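Local coordinates for fibronectin type III domain-containing protein (Simiduia agarivorans, PDB 6P2K) that probably hydrolyses the glucan backbone of xyloglucan as a family 74 glycoside hydrolase built from seven-bladed beta-propellers, and binds zinc ions, at residues A3-P11 and Y758-R769; K693-V704 and G742-K750. All coordinates share one frame; numbering follows the deposited sequence.

Contact 1: residues A3-P11 and Y758-R769; sequences ATVWQPLNP and YSTTPGAGLWRR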
loop_
_atom_site.group_PDB
_atom_site.type_symbol
_atom_site.label_atom_id
_atom_site.label_comp_id
_atom_site.label_asym_id
_atom_site.label_seq_id
_atom_site.Cartn_x
_atom_site.Cartn_y
_atom_site.Cartn_z
ATOM N N ALA B 3 -40.385 -21.844 -26.266
ATOM C CA ALA B 3 -39.118 -21.496 -25.643
ATOM C C ALA B 3 -38.494 -20.323 -26.386
ATOM O O ALA B 3 -38.993 -19.874 -27.421
ATOM C CB ALA B 3 -38.155 -22.689 -25.621
ATOM N N THR B 4 -37.383 -19.832 -25.844
ATOM C CA THR B 4 -36.651 -18.713 -26.416
ATOM C C THR B 4 -35.348 -19.195 -27.043
ATOM O O THR B 4 -34.732 -20.157 -26.576
ATOM C CB THR B 4 -36.342 -17.651 -25.357
ATOM O OG1 THR B 4 -35.208 -18.065 -24.584
ATOM C CG2 THR B 4 -37.534 -17.449 -24.435
ATOM N N VAL B 5 -34.938 -18.514 -28.111
ATOM C CA VAL B 5 -33.681 -18.796 -28.801
ATOM C C VAL B 5 -32.683 -17.660 -28.608
ATOM O O VAL B 5 -31.593 -17.862 -28.071
ATOM C CB VAL B 5 -33.918 -19.084 -30.299
ATOM C CG1 VAL B 5 -32.694 -19.750 -30.907
ATOM C CG2 VAL B 5 -35.153 -19.952 -30.480
ATOM N N TRP B 6 -33.037 -16.454 -29.045
ATOM C CA TRP B 6 -32.185 -15.292 -28.842
ATOM C C TRP B 6 -32.304 -14.807 -27.403
ATOM O O TRP B 6 -33.411 -14.680 -26.869
ATOM C CB TRP B 6 -32.558 -14.181 -29.820
ATOM C CG TRP B 6 -32.039 -14.427 -31.204
ATOM C CD1 TRP B 6 -32.695 -15.043 -32.228
ATOM C CD2 TRP B 6 -30.751 -14.065 -31.710
ATOM N NE1 TRP B 6 -31.894 -15.086 -33.343
ATOM C CE2 TRP B 6 -30.694 -14.492 -33.051
ATOM C CE3 TRP B 6 -29.638 -13.419 -31.160
ATOM C CZ2 TRP B 6 -29.571 -14.292 -33.849
ATOM C CZ3 TRP B 6 -28.523 -13.226 -31.955
ATOM C CH2 TRP B 6 -28.499 -13.660 -33.284
ATOM N N GLN B 7 -31.162 -14.532 -26.782
ATOM C CA GLN B 7 -31.089 -14.233 -25.359
ATOM C C GLN B 7 -30.637 -12.794 -25.166
ATOM O O GLN B 7 -29.510 -12.449 -25.565
ATOM C CB GLN B 7 -30.123 -15.198 -24.670
ATOM C CG GLN B 7 -30.016 -15.031 -23.166
ATOM C CD GLN B 7 -29.314 -16.212 -22.512
ATOM O OE1 GLN B 7 -28.555 -16.935 -23.162
ATOM N NE2 GLN B 7 -29.568 -16.413 -21.223
ATOM N N PRO B 8 -31.456 -11.928 -24.573
ATOM C CA PRO B 8 -31.047 -10.536 -24.371
ATOM C C PRO B 8 -30.091 -10.391 -23.198
ATOM O O PRO B 8 -30.193 -11.091 -22.188
ATOM C CB PRO B 8 -32.370 -9.818 -24.087
ATOM C CG PRO B 8 -33.218 -10.862 -23.442
ATOM C CD PRO B 8 -32.821 -12.184 -24.077
ATOM N N LEU B 9 -29.151 -9.452 -23.346
ATOM C CA LEU B 9 -28.140 -9.156 -22.326
ATOM C C LEU B 9 -28.069 -7.635 -22.192
ATOM O O LEU B 9 -27.224 -6.989 -22.815
ATOM C CB LEU B 9 -26.778 -9.767 -22.704
ATOM C CG LEU B 9 -26.739 -11.272 -22.993
ATOM C CD1 LEU B 9 -25.422 -11.659 -23.650
ATOM C CD2 LEU B 9 -26.965 -12.082 -21.723
ATOM N N ASN B 10 -28.961 -7.062 -21.383
ATOM C CA ASN B 10 -29.162 -5.619 -21.392
ATOM C C ASN B 10 -29.555 -5.120 -20.010
ATOM O O ASN B 10 -30.165 -5.863 -19.233
ATOM C CB ASN B 10 -30.235 -5.226 -22.415
ATOM C CG ASN B 10 -29.795 -5.493 -23.834
ATOM O OD1 ASN B 10 -28.862 -4.860 -24.330
ATOM N ND2 ASN B 10 -30.456 -6.441 -24.495
ATOM N N PRO B 11 -29.230 -3.865 -19.680
ATOM C CA PRO B 11 -29.579 -3.327 -18.358
ATOM C C PRO B 11 -30.996 -2.789 -18.258
ATOM O O PRO B 11 -31.426 -2.448 -17.148
ATOM C CB PRO B 11 -28.558 -2.200 -18.168
ATOM C CG PRO B 11 -28.317 -1.704 -19.555
ATOM C CD PRO B 11 -28.428 -2.911 -20.469
ATOM N N TYR B 758 -22.751 -13.352 -30.595
ATOM C CA TYR B 758 -23.101 -12.110 -29.916
ATOM C C TYR B 758 -23.308 -11.036 -30.975
ATOM O O TYR B 758 -22.389 -10.743 -31.751
ATOM C CB TYR B 758 -22.003 -11.678 -28.942
ATOM C CG TYR B 758 -21.933 -12.448 -27.640
ATOM C CD1 TYR B 758 -21.645 -13.808 -27.620
ATOM C CD2 TYR B 758 -22.120 -11.805 -26.424
ATOM C CE1 TYR B 758 -21.564 -14.506 -26.424
ATOM C CE2 TYR B 758 -22.045 -12.495 -25.224
ATOM C CZ TYR B 758 -21.766 -13.844 -25.231
ATOM O OH TYR B 758 -21.682 -14.538 -24.045
ATOM N N SER B 759 -24.503 -10.448 -31.004
ATOM C CA SER B 759 -24.823 -9.404 -31.971
ATOM C C SER B 759 -25.387 -8.179 -31.271
ATOM O O SER B 759 -26.270 -8.297 -30.412
ATOM C CB SER B 759 -25.806 -9.922 -33.036
ATOM O OG SER B 759 -25.414 -11.187 -33.537
ATOM N N THR B 760 -24.875 -7.009 -31.642
ATOM C CA THR B 760 -25.414 -5.740 -31.188
ATOM C C THR B 760 -26.309 -5.151 -32.269
ATOM O O THR B 760 -26.121 -5.405 -33.462
ATOM C CB THR B 760 -24.293 -4.766 -30.846
ATOM O OG1 THR B 760 -23.537 -4.476 -32.032
ATOM C CG2 THR B 760 -23.376 -5.371 -29.808
ATOM N N THR B 761 -27.299 -4.376 -31.839
ATOM C CA THR B 761 -28.327 -3.867 -32.729
ATOM C C THR B 761 -28.409 -2.352 -32.630
ATOM O O THR B 761 -28.121 -1.777 -31.574
ATOM C CB THR B 761 -29.695 -4.475 -32.387
ATOM O OG1 THR B 761 -30.070 -4.070 -31.066
ATOM C CG2 THR B 761 -29.635 -5.995 -32.439
ATOM N N PRO B 762 -28.801 -1.674 -33.718
ATOM C CA PRO B 762 -28.959 -0.214 -33.707
ATOM C C PRO B 762 -30.291 0.238 -33.109
ATOM O O PRO B 762 -31.059 0.966 -33.735
ATOM C CB PRO B 762 -28.855 0.144 -35.191
ATOM C CG PRO B 762 -29.476 -1.026 -35.869
ATOM C CD PRO B 762 -29.059 -2.234 -35.059
ATOM N N GLY B 763 -30.578 -0.216 -31.892
ATOM C CA GLY B 763 -31.816 0.190 -31.264
ATOM C C GLY B 763 -32.384 -0.756 -30.229
ATOM O O GLY B 763 -33.288 -0.368 -29.487
ATOM N N ALA B 764 -31.879 -1.992 -30.153
ATOM C CA ALA B 764 -32.394 -2.960 -29.189
ATOM C C ALA B 764 -31.283 -3.620 -28.377
ATOM O O ALA B 764 -31.475 -4.727 -27.860
ATOM C CB ALA B 764 -33.240 -4.029 -29.887
ATOM N N GLY B 765 -30.124 -2.975 -28.262
ATOM C CA GLY B 765 -29.091 -3.492 -27.383
ATOM C C GLY B 765 -28.461 -4.785 -27.882
ATOM O O GLY B 765 -28.341 -5.035 -29.082
ATOM N N LEU B 766 -28.068 -5.626 -26.928
ATOM C CA LEU B 766 -27.225 -6.784 -27.183
ATOM C C LEU B 766 -28.016 -8.074 -27.016
ATOM O O LEU B 766 -28.780 -8.228 -26.058
ATOM C CB LEU B 766 -26.026 -6.788 -26.234
ATOM C CG LEU B 766 -25.171 -8.052 -26.169
ATOM C CD1 LEU B 766 -24.432 -8.275 -27.481
ATOM C CD2 LEU B 766 -24.198 -7.957 -25.001
ATOM N N TRP B 767 -27.821 -8.999 -27.955
ATOM C CA TRP B 767 -28.453 -10.308 -27.929
ATOM C C TRP B 767 -27.416 -11.363 -28.283
ATOM O O TRP B 767 -26.460 -11.089 -29.013
ATOM C CB TRP B 767 -29.628 -10.392 -28.916
ATOM C CG TRP B 767 -30.708 -9.396 -28.656
ATOM C CD1 TRP B 767 -30.666 -8.055 -28.903
ATOM C CD2 TRP B 767 -31.998 -9.662 -28.099
ATOM N NE1 TRP B 767 -31.849 -7.469 -28.530
ATOM C CE2 TRP B 767 -32.685 -8.434 -28.034
ATOM C CE3 TRP B 767 -32.640 -10.821 -27.647
ATOM C CZ2 TRP B 767 -33.984 -8.332 -27.538
ATOM C CZ3 TRP B 767 -33.925 -10.717 -27.154
ATOM C CH2 TRP B 767 -34.586 -9.481 -27.105
ATOM N N ARG B 768 -27.619 -12.579 -27.774
ATOM C CA ARG B 768 -26.741 -13.691 -28.101
ATOM C C ARG B 768 -27.559 -14.939 -28.403
ATOM O O ARG B 768 -28.668 -15.126 -27.892
ATOM C CB ARG B 768 -25.732 -13.972 -26.979
ATOM C CG ARG B 768 -26.242 -14.863 -25.870
ATOM C CD ARG B 768 -25.110 -15.271 -24.945
ATOM N NE ARG B 768 -25.554 -16.243 -23.955
ATOM C CZ ARG B 768 -24.759 -16.811 -23.054
ATOM N NH1 ARG B 768 -23.470 -16.501 -23.012
ATOM N NH2 ARG B 768 -25.257 -17.691 -22.195
ATOM N N ARG B 769 -26.988 -15.793 -29.248
ATOM C CA ARG B 769 -27.643 -17.001 -29.721
ATOM C C ARG B 769 -26.642 -18.144 -29.711
ATOM O O ARG B 769 -25.479 -17.963 -30.083
ATOM C CB ARG B 769 -28.206 -16.809 -31.138
ATOM C CG ARG B 769 -29.030 -17.980 -31.652
ATOM C CD ARG B 769 -29.317 -17.856 -33.137
ATOM N NE ARG B 769 -30.318 -18.821 -33.583
ATOM C CZ ARG B 769 -30.046 -20.079 -33.913
ATOM N NH1 ARG B 769 -28.801 -20.527 -33.845
ATOM N NH2 ARG B 769 -31.017 -20.889 -34.308
#

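Contact 2: residues K693-V704 and G742-K750; sequences KGGSAGAGNKIV and GMTSSRFIK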
loop_
_atom_site.group_PDB
_atom_site.type_symbol
_atom_site.label_atom_id
_atom_site.label_comp_id
_atom_site.label_asym_id
_atom_site.label_seq_id
_atom_site.Cartn_x
_atom_site.Cartn_y
_atom_site.Cartn_z
ATOM N N LYS B 693 -26.789 -2.519 -41.418
ATOM C CA LYS B 693 -26.074 -1.626 -40.522
ATOM C C LYS B 693 -24.748 -2.224 -40.084
ATOM O O LYS B 693 -24.076 -1.656 -39.213
ATOM C CB LYS B 693 -26.931 -1.301 -39.298
ATOM C CG LYS B 693 -27.790 -0.062 -39.457
ATOM C CD LYS B 693 -26.938 1.198 -39.469
ATOM C CE LYS B 693 -27.541 2.281 -38.593
ATOM N NZ LYS B 693 -26.582 3.400 -38.353
ATOM N N GLY B 694 -24.363 -3.357 -40.679
ATOM C CA GLY B 694 -23.245 -4.141 -40.215
ATOM C C GLY B 694 -23.709 -5.497 -39.711
ATOM O O GLY B 694 -24.721 -6.039 -40.171
ATOM N N GLY B 695 -22.964 -6.039 -38.751
ATOM C CA GLY B 695 -23.323 -7.278 -38.083
ATOM C C GLY B 695 -22.961 -8.550 -38.815
ATOM O O GLY B 695 -23.472 -9.618 -38.455
ATOM N N SER B 696 -22.128 -8.476 -39.845
ATOM C CA SER B 696 -21.611 -9.673 -40.487
ATOM C C SER B 696 -20.361 -10.153 -39.760
ATOM O O SER B 696 -19.616 -9.364 -39.173
ATOM C CB SER B 696 -21.297 -9.417 -41.963
ATOM O OG SER B 696 -20.032 -8.803 -42.106
ATOM N N ALA B 697 -20.142 -11.463 -39.791
ATOM C CA ALA B 697 -19.012 -12.034 -39.076
ATOM C C ALA B 697 -18.644 -13.379 -39.682
ATOM O O ALA B 697 -19.456 -14.034 -40.342
ATOM C CB ALA B 697 -19.312 -12.190 -37.581
ATOM N N GLY B 698 -17.400 -13.780 -39.438
ATOM C CA GLY B 698 -16.914 -15.073 -39.867
ATOM C C GLY B 698 -15.976 -15.678 -38.846
ATOM O O GLY B 698 -15.145 -14.975 -38.266
ATOM N N ALA B 699 -16.112 -16.981 -38.611
ATOM C CA ALA B 699 -15.234 -17.717 -37.714
ATOM C C ALA B 699 -15.449 -19.202 -37.954
ATOM O O ALA B 699 -16.591 -19.642 -38.115
ATOM C CB ALA B 699 -15.504 -17.370 -36.243
ATOM N N GLY B 700 -14.355 -19.959 -37.983
ATOM C CA GLY B 700 -14.464 -21.390 -38.223
ATOM C C GLY B 700 -15.174 -21.668 -39.533
ATOM O O GLY B 700 -14.836 -21.111 -40.584
ATOM N N ASN B 701 -16.192 -22.526 -39.475
ATOM C CA ASN B 701 -17.005 -22.863 -40.636
ATOM C C ASN B 701 -18.323 -22.094 -40.664
ATOM O O ASN B 701 -19.301 -22.567 -41.254
ATOM C CB ASN B 701 -17.271 -24.370 -40.677
ATOM C CG ASN B 701 -18.032 -24.867 -39.453
ATOM O OD1 ASN B 701 -18.159 -24.158 -38.455
ATOM N ND2 ASN B 701 -18.538 -26.092 -39.528
ATOM N N LYS B 702 -18.373 -20.915 -40.044
ATOM C CA LYS B 702 -19.620 -20.178 -39.895
ATOM C C LYS B 702 -19.472 -18.740 -40.380
ATOM O O LYS B 702 -18.458 -18.081 -40.125
ATOM C CB LYS B 702 -20.093 -20.184 -38.434
ATOM C CG LYS B 702 -20.393 -21.571 -37.874
ATOM C CD LYS B 702 -21.633 -22.187 -38.510
ATOM C CE LYS B 702 -21.774 -23.652 -38.122
ATOM N NZ LYS B 702 -23.058 -24.247 -38.586
ATOM N N ILE B 703 -20.504 -18.265 -41.078
ATOM C CA ILE B 703 -20.620 -16.882 -41.529
ATOM C C ILE B 703 -22.038 -16.418 -41.231
ATOM O O ILE B 703 -22.998 -17.172 -41.426
ATOM C CB ILE B 703 -20.301 -16.741 -43.033
ATOM C CG1 ILE B 703 -18.865 -17.173 -43.326
ATOM C CG2 ILE B 703 -20.529 -15.312 -43.507
ATOM C CD1 ILE B 703 -18.602 -17.449 -44.790
ATOM N N VAL B 704 -22.176 -15.180 -40.753
ATOM C CA VAL B 704 -23.475 -14.619 -40.405
ATOM C C VAL B 704 -23.601 -13.233 -41.025
ATOM O O VAL B 704 -22.608 -12.528 -41.224
ATOM C CB VAL B 704 -23.679 -14.561 -38.869
ATOM C CG1 VAL B 704 -22.627 -13.669 -38.221
ATOM C CG2 VAL B 704 -25.089 -14.096 -38.506
ATOM N N GLY B 742 -31.942 -6.026 -37.130
ATOM C CA GLY B 742 -30.847 -5.238 -37.669
ATOM C C GLY B 742 -29.662 -5.259 -36.720
ATOM O O GLY B 742 -29.825 -5.264 -35.499
ATOM N N MET B 743 -28.456 -5.295 -37.284
ATOM C CA MET B 743 -27.257 -5.502 -36.484
ATOM C C MET B 743 -26.161 -4.522 -36.870
ATOM O O MET B 743 -25.959 -4.233 -38.052
ATOM C CB MET B 743 -26.737 -6.931 -36.632
ATOM C CG MET B 743 -27.649 -7.979 -36.023
ATOM S SD MET B 743 -27.093 -9.649 -36.377
ATOM C CE MET B 743 -28.304 -10.599 -35.459
ATOM N N THR B 744 -25.454 -4.019 -35.859
ATOM C CA THR B 744 -24.263 -3.209 -36.070
ATOM C C THR B 744 -22.976 -4.010 -35.967
ATOM O O THR B 744 -21.972 -3.625 -36.576
ATOM C CB THR B 744 -24.213 -2.053 -35.061
ATOM O OG1 THR B 744 -24.425 -2.565 -33.741
ATOM C CG2 THR B 744 -25.282 -1.011 -35.378
ATOM N N SER B 745 -22.982 -5.110 -35.217
ATOM C CA SER B 745 -21.785 -5.916 -35.029
ATOM C C SER B 745 -22.192 -7.325 -34.622
ATOM O O SER B 745 -23.222 -7.526 -33.972
ATOM C CB SER B 745 -20.861 -5.317 -33.962
ATOM O OG SER B 745 -21.356 -5.589 -32.660
ATOM N N SER B 746 -21.371 -8.297 -35.015
ATOM C CA SER B 746 -21.520 -9.679 -34.582
ATOM C C SER B 746 -20.148 -10.285 -34.332
ATOM O O SER B 746 -19.193 -10.004 -35.061
ATOM C CB SER B 746 -22.294 -10.523 -35.613
ATOM O OG SER B 746 -23.580 -9.984 -35.866
ATOM N N ARG B 747 -20.057 -11.109 -33.290
ATOM C CA ARG B 747 -18.839 -11.840 -32.970
ATOM C C ARG B 747 -19.214 -13.257 -32.568
ATOM O O ARG B 747 -20.186 -13.463 -31.836
ATOM C CB ARG B 747 -18.045 -11.186 -31.828
ATOM C CG ARG B 747 -17.432 -9.837 -32.154
ATOM C CD ARG B 747 -16.451 -9.418 -31.070
ATOM N NE ARG B 747 -16.180 -7.982 -31.086
ATOM C CZ ARG B 747 -15.195 -7.414 -31.774
ATOM N NH1 ARG B 747 -14.383 -8.163 -32.512
ATOM N NH2 ARG B 747 -15.020 -6.097 -31.726
ATOM N N PHE B 748 -18.449 -14.228 -33.051
ATOM C CA PHE B 748 -18.578 -15.602 -32.588
ATOM C C PHE B 748 -17.692 -15.777 -31.363
ATOM O O PHE B 748 -16.474 -15.581 -31.436
ATOM C CB PHE B 748 -18.198 -16.594 -33.686
ATOM C CG PHE B 748 -19.213 -16.691 -34.787
ATOM C CD1 PHE B 748 -20.355 -17.457 -34.627
ATOM C CD2 PHE B 748 -19.028 -16.013 -35.981
ATOM C CE1 PHE B 748 -21.290 -17.550 -35.639
ATOM C CE2 PHE B 748 -19.961 -16.100 -36.996
ATOM C CZ PHE B 748 -21.094 -16.869 -36.824
ATOM N N ILE B 749 -18.302 -16.136 -30.237
ATOM C CA ILE B 749 -17.623 -16.145 -28.950
ATOM C C ILE B 749 -17.951 -17.444 -28.233
ATOM O O ILE B 749 -19.121 -17.835 -28.150
ATOM C CB ILE B 749 -18.028 -14.928 -28.095
ATOM C CG1 ILE B 749 -17.581 -13.635 -28.782
ATOM C CG2 ILE B 749 -17.435 -15.025 -26.697
ATOM C CD1 ILE B 749 -17.897 -12.390 -28.008
ATOM N N LYS B 750 -16.919 -18.114 -27.723
ATOM C CA LYS B 750 -17.086 -19.328 -26.937
ATOM C C LYS B 750 -17.240 -18.960 -25.467
ATOM O O LYS B 750 -16.405 -18.241 -24.911
ATOM C CB LYS B 750 -15.894 -20.265 -27.127
ATOM C CG LYS B 750 -16.030 -21.592 -26.398
ATOM C CD LYS B 750 -15.062 -22.627 -26.951
ATOM C CE LYS B 750 -15.779 -23.639 -27.833
ATOM N NZ LYS B 750 -15.694 -25.021 -27.272
HETATM O O HOH W 1 -27.535 -5.349 -40.227
HETATM O O HOH W 2 -19.905 -7.357 -37.535
#

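Contact 1: residues A3-P11 and Y758-R769
Arg769 CB sits over one face of the buried Trp6 indole, 3.5 Å from the six-membered centroid and almost on its normal. Trp6 NE1 bonds Ile734 O, while Arg769 reaches past it to a salt bridge with Asp736. Buried Asn10 continues the strand pairing with its side chain: OD1 accepts from Leu766 N at 2.8 Å on an in-plane lone pair, and ND2 gives a weak bond to Leu766 O, which also takes Leu9 N. Gly765, lacking a side chain, leaves OD1 room. Leu9 CD1 packs 3.8 Å from Tyr758 CE2. The outer side is more open to solvent. Exposed Pro8 sets its CB over one face of Trp767, 3.6 Å from the six-membered centroid, and exposed Val5 lays CG1 alongside the Arg769 guanidinium. Gln7, CG anti to its backbone N (chi1 -177°), runs extended beside Arg768, and its OE1 takes a 3.2 Å bond from Arg768 NE, which stands above the amide plane. Arg768 NH1 also holds Tyr758 OH and Asp751. Two backbone bonds join Gln7 and Arg768: strand 7-8 is the fourth strand of the last blade of the C-terminal propeller, a Velcro-like completion by the N-terminus, which then enters the other propeller.

Contact 2: residues K693-V704 and G742-K750
Phe748 fills the space between the two segments, its ring lodged among the aliphatic parts of Ala699, Lys702 and Val704. Phe748 CD2 lies 3.8 Å from Ala699 CB, and Phe748 CE2 the same distance, 3.8 Å, from Val704 CG1, while Phe748 CZ meets Lys702 CB. With CG anti to its own carbonyl carbon (chi1 -72°), the ring is swung across to the hairpin, where Ala697 O comes to its edge, 4.0 Å from Phe748 CE2. Lys702 lends only its first carbon here; its chain bends away so that NZ can bond Thr722 OG1. Alanines suit the hairpin's side of the contact because their small methyls let the backbones draw near: Ala697 CB is 3.3 Å from Ser746 O. The hairpin itself closes through a type II' turn from Ala699 to Lys702, whose second residue, Gly700, readily takes the positive phi required.

Strands 697-699 and 745-750 run nearly parallel, 18° apart, with axes 6.5 Å from each other. They are the first strands of consecutive propeller blades, and they meet by side-chain packing as neighbouring blades do.

Beyond Phe748 the chemistry turns polar. Ser746 OG donates to Gly695 O at 2.6 Å, from above the carbonyl plane, and also pairs with Ser759 OG. A water spans Ser746 N and Ser696 O. Gly695, without a side chain, allows Met743 CB to press on its CA; its N makes a weak bond to Thr744 O and has a second acceptor in Glu619. Gly694 likewise leaves room for Thr744 O, and its backbone angles suit glycine. At the far end from Phe748, Thr744 CA points its hydrogen at Lys693 O, 3.5 Å away, and Arg571 bonds both Lys693 O and Thr744 O. A second water accepts from Lys693 N and Met743 N, and Lys693 NZ bonds Tyr402 OH.

In the fold
Both contacts use the four-stranded sheet formed by strands 745-751, 754-761, 765-770 and 7-8, but at its opposite edges. Contact 1 works within that sheet, adding its outermost strand through backbone pairing together with side-chain bonds and two CH-pi contacts, and part of it faces solvent. Contact 2 joins the innermost strand to the preceding blade; it is buried and depends on an aromatic plug, close glycines and alanines, and waters. Their centres are 13 Å apart, and they meet where Thr760 OG1 lies 2.5 Å from Ser745 OG, a probable hydrogen bond. Along the chain, contact 2 is nested inside the long loop closed by contact 1, which brings the two chain ends together.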